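Local coordinates for Blr6230 protein (Bradyrhizobium diazoefficiens, PDB 5WCM) that probably hydrolyses beta-lactam antibiotics as a subclass B3 metallo-beta-lactamase and binds a sulfonamide inhibitor at its zinc centre, at residues A[141-146]-A[168-173]. Residues are numbered along the deposited sequence; the frame is centred on the assembly and turned at random.
Sequences HATPGH and FFCSGT. With ZN (zinc ion), chain E; ZN (zinc ion), chain C; 4NZ (4-nitrobenzenesulfonamide), chain I.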
loop_
_atom_site.group_PDB
_atom_site.type_symbol
_atom_site.label_atom_id
_atom_site.label_comp_id
_atom_site.label_asym_id
_atom_site.label_seq_id
_atom_site.Cartn_x
_atom_site.Cartn_y
_atom_site.Cartn_z
ATOM N N HIS A 141 10.726 -2.276 3.133
ATOM C CA HIS A 141 11.645 -1.520 2.282
ATOM C C HIS A 141 11.244 -0.047 2.291
ATOM O O HIS A 141 10.079 0.278 2.030
ATOM C CB HIS A 141 11.655 -2.051 0.859
ATOM C CG HIS A 141 12.177 -3.439 0.750
ATOM N ND1 HIS A 141 13.514 -3.722 0.538
ATOM C CD2 HIS A 141 11.534 -4.626 0.834
ATOM C CE1 HIS A 141 13.658 -5.038 0.508
ATOM N NE2 HIS A 141 12.478 -5.606 0.684
ATOM N N ALA A 142 12.202 0.817 2.610
ATOM C CA ALA A 142 11.966 2.245 2.592
ATOM C C ALA A 142 11.940 2.740 1.145
ATOM O O ALA A 142 12.970 2.773 0.461
ATOM C CB ALA A 142 13.019 2.975 3.402
ATOM N N THR A 143 10.747 3.113 0.685
ATOM C CA THR A 143 10.531 3.620 -0.671
ATOM C C THR A 143 9.768 4.955 -0.607
ATOM O O THR A 143 8.671 5.074 -1.145
ATOM C CB THR A 143 9.773 2.587 -1.520
ATOM O OG1 THR A 143 8.636 2.121 -0.798
ATOM C CG2 THR A 143 10.637 1.361 -1.823
ATOM N N PRO A 144 10.380 5.980 0.013
ATOM C CA PRO A 144 9.715 7.257 0.196
ATOM C C PRO A 144 9.546 8.054 -1.094
ATOM O O PRO A 144 10.130 7.748 -2.146
ATOM C CB PRO A 144 10.648 7.996 1.160
ATOM C CG PRO A 144 11.987 7.438 0.833
ATOM C CD PRO A 144 11.727 5.987 0.612
ATOM N N GLY A 145 8.739 9.101 -0.991
ATOM C CA GLY A 145 8.426 10.004 -2.093
ATOM C C GLY A 145 6.955 10.316 -2.047
ATOM O O GLY A 145 6.535 11.437 -1.751
ATOM N N HIS A 146 6.150 9.297 -2.335
ATOM C CA HIS A 146 4.702 9.481 -2.309
ATOM C C HIS A 146 4.232 9.896 -0.909
ATOM O O HIS A 146 3.304 10.697 -0.788
ATOM C CB HIS A 146 4.011 8.230 -2.827
ATOM C CG HIS A 146 2.528 8.354 -2.896
ATOM N ND1 HIS A 146 1.868 8.892 -3.976
ATOM C CD2 HIS A 146 1.576 8.043 -1.987
ATOM C CE1 HIS A 146 0.571 8.902 -3.728
ATOM N NE2 HIS A 146 0.361 8.376 -2.531
ATOM N N PHE A 168 4.350 -5.632 -1.986
ATOM C CA PHE A 168 3.276 -4.645 -1.826
ATOM C C PHE A 168 3.958 -3.280 -1.995
ATOM O O PHE A 168 4.477 -2.706 -1.027
ATOM C CB PHE A 168 2.617 -4.766 -0.450
ATOM C CG PHE A 168 1.930 -6.083 -0.197
ATOM C CD1 PHE A 168 2.612 -7.145 0.374
ATOM C CD2 PHE A 168 0.582 -6.226 -0.469
ATOM C CE1 PHE A 168 1.985 -8.328 0.644
ATOM C CE2 PHE A 168 -0.064 -7.430 -0.218
ATOM C CZ PHE A 168 0.636 -8.479 0.347
ATOM N N PHE A 169 4.025 -2.818 -3.232
ATOM C CA PHE A 169 4.690 -1.557 -3.544
ATOM C C PHE A 169 3.859 -0.420 -2.958
ATOM O O PHE A 169 2.648 -0.424 -3.057
ATOM C CB PHE A 169 4.854 -1.392 -5.055
ATOM C CG PHE A 169 5.485 -0.077 -5.461
ATOM C CD1 PHE A 169 6.780 0.219 -5.088
ATOM C CD2 PHE A 169 4.784 0.858 -6.225
ATOM C CE1 PHE A 169 7.363 1.435 -5.431
ATOM C CE2 PHE A 169 5.377 2.064 -6.596
ATOM C CZ PHE A 169 6.661 2.351 -6.196
ATOM N N CYS A 170 4.508 0.560 -2.353
ATOM C CA CYS A 170 3.764 1.511 -1.494
ATOM C C CYS A 170 3.024 2.628 -2.213
ATOM O O CYS A 170 2.186 3.254 -1.597
ATOM C CB CYS A 170 4.684 2.105 -0.434
ATOM S SG CYS A 170 5.778 3.380 -1.049
ATOM N N SER A 171 3.367 2.821 -3.494
ATOM C CA SER A 171 2.906 3.893 -4.412
ATOM C C SER A 171 4.075 4.816 -4.736
ATOM O O SER A 171 4.841 5.176 -3.867
ATOM C CB SER A 171 1.719 4.742 -3.908
ATOM O OG SER A 171 0.494 4.016 -3.942
ATOM N N GLY A 172 4.143 5.221 -5.996
ATOM C CA GLY A 172 5.161 6.158 -6.480
ATOM C C GLY A 172 4.614 7.256 -7.366
ATOM O O GLY A 172 5.385 7.883 -8.097
ATOM N N THR A 173 3.317 7.519 -7.284
ATOM C CA THR A 173 2.689 8.582 -8.058
ATOM C C THR A 173 2.969 9.942 -7.405
ATOM O O THR A 173 3.198 10.030 -6.203
ATOM C CB THR A 173 1.180 8.388 -8.138
ATOM O OG1 THR A 173 0.679 8.304 -6.792
ATOM C CG2 THR A 173 0.838 7.129 -8.937
HETATM ZN ZN ZN E . 15.132 -2.527 0.402
HETATM ZN ZN ZN C . -1.388 8.193 -1.460
HETATM S S 4NZ I . -3.223 8.959 -3.661
HETATM C C1 4NZ I . -6.574 11.715 -2.524
HETATM N N1 4NZ I . -2.957 7.867 -2.612
HETATM O O1 4NZ I . -3.619 8.312 -4.868
HETATM C C2 4NZ I . -6.119 10.816 -1.579
HETATM O O2 4NZ I . -2.056 9.777 -3.723
HETATM C C3 4NZ I . -5.082 9.961 -1.918
HETATM C C4 4NZ I . -4.547 10.017 -3.191
HETATM C C5 4NZ I . -5.000 10.938 -4.121
HETATM C C6 4NZ I . -6.014 11.808 -3.780
HETATM N N7 4NZ I . -7.769 12.512 -2.229
HETATM O O12 4NZ I . -8.354 12.313 -1.180
HETATM O O13 4NZ I . -8.121 13.351 -3.046
HETATM O O HOH W 1 7.130 6.646 -3.047
HETATM O O HOH W 2 -3.299 7.987 -1.817
#
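His-146 gives ND1 to the carbonyl O of Thr-173 at 2.8 Å, in a nearly straight bond (171° at the hydrogen) that runs within the imidazole plane, although the nitrogen lies tilted by 34° from the carbonyl plane. The other ring nitrogen, NE2, binds a zinc ion at 2.1 Å. The hydroxyl OG1 of Thr-173 stands beside ND1 but is poorly angled for a bond. Over one face of the imidazole sits CB of Ser-171, 3.9 Å from the ring centroid, in a CH-pi contact. With CG anti to the backbone N (chi1 -177°), the ring extends past Ser-171 toward the metal.

Behind the ring, one water joins the two backbones: it donates to Thr-143 O and to Ser-171 O (2.8 Å) and accepts from His-146 N. Farther back, SG of Cys-170 lies 3.1 Å from OG1 of Thr-143; that hydroxyl is hydrogen-bonded to Ser-152, and the sulfur forms a disulfide with Cys-150. The carbonyl of Thr-173 also meets the hydroxyl of Tyr-192 on helix 188-201.

His-70 and His-72 join His-146 in the three-histidine zinc site known from subclass B3 enzymes, and N1 of 4-nitrobenzenesulfonamide, 2.0 Å from the metal, is the fourth ligand. Cys-170 O holds ND1 of His-70, so this loop supplies second-shell carbonyls to two zinc ligands. The bond from ND1 to Thr-173 O and the bond from NE2 to zinc together fix the rotation of the His-146 ring; with ND1 as donor, NE2 is left to the metal, and the hydrogen bond would probably make it a better electron donor to zinc.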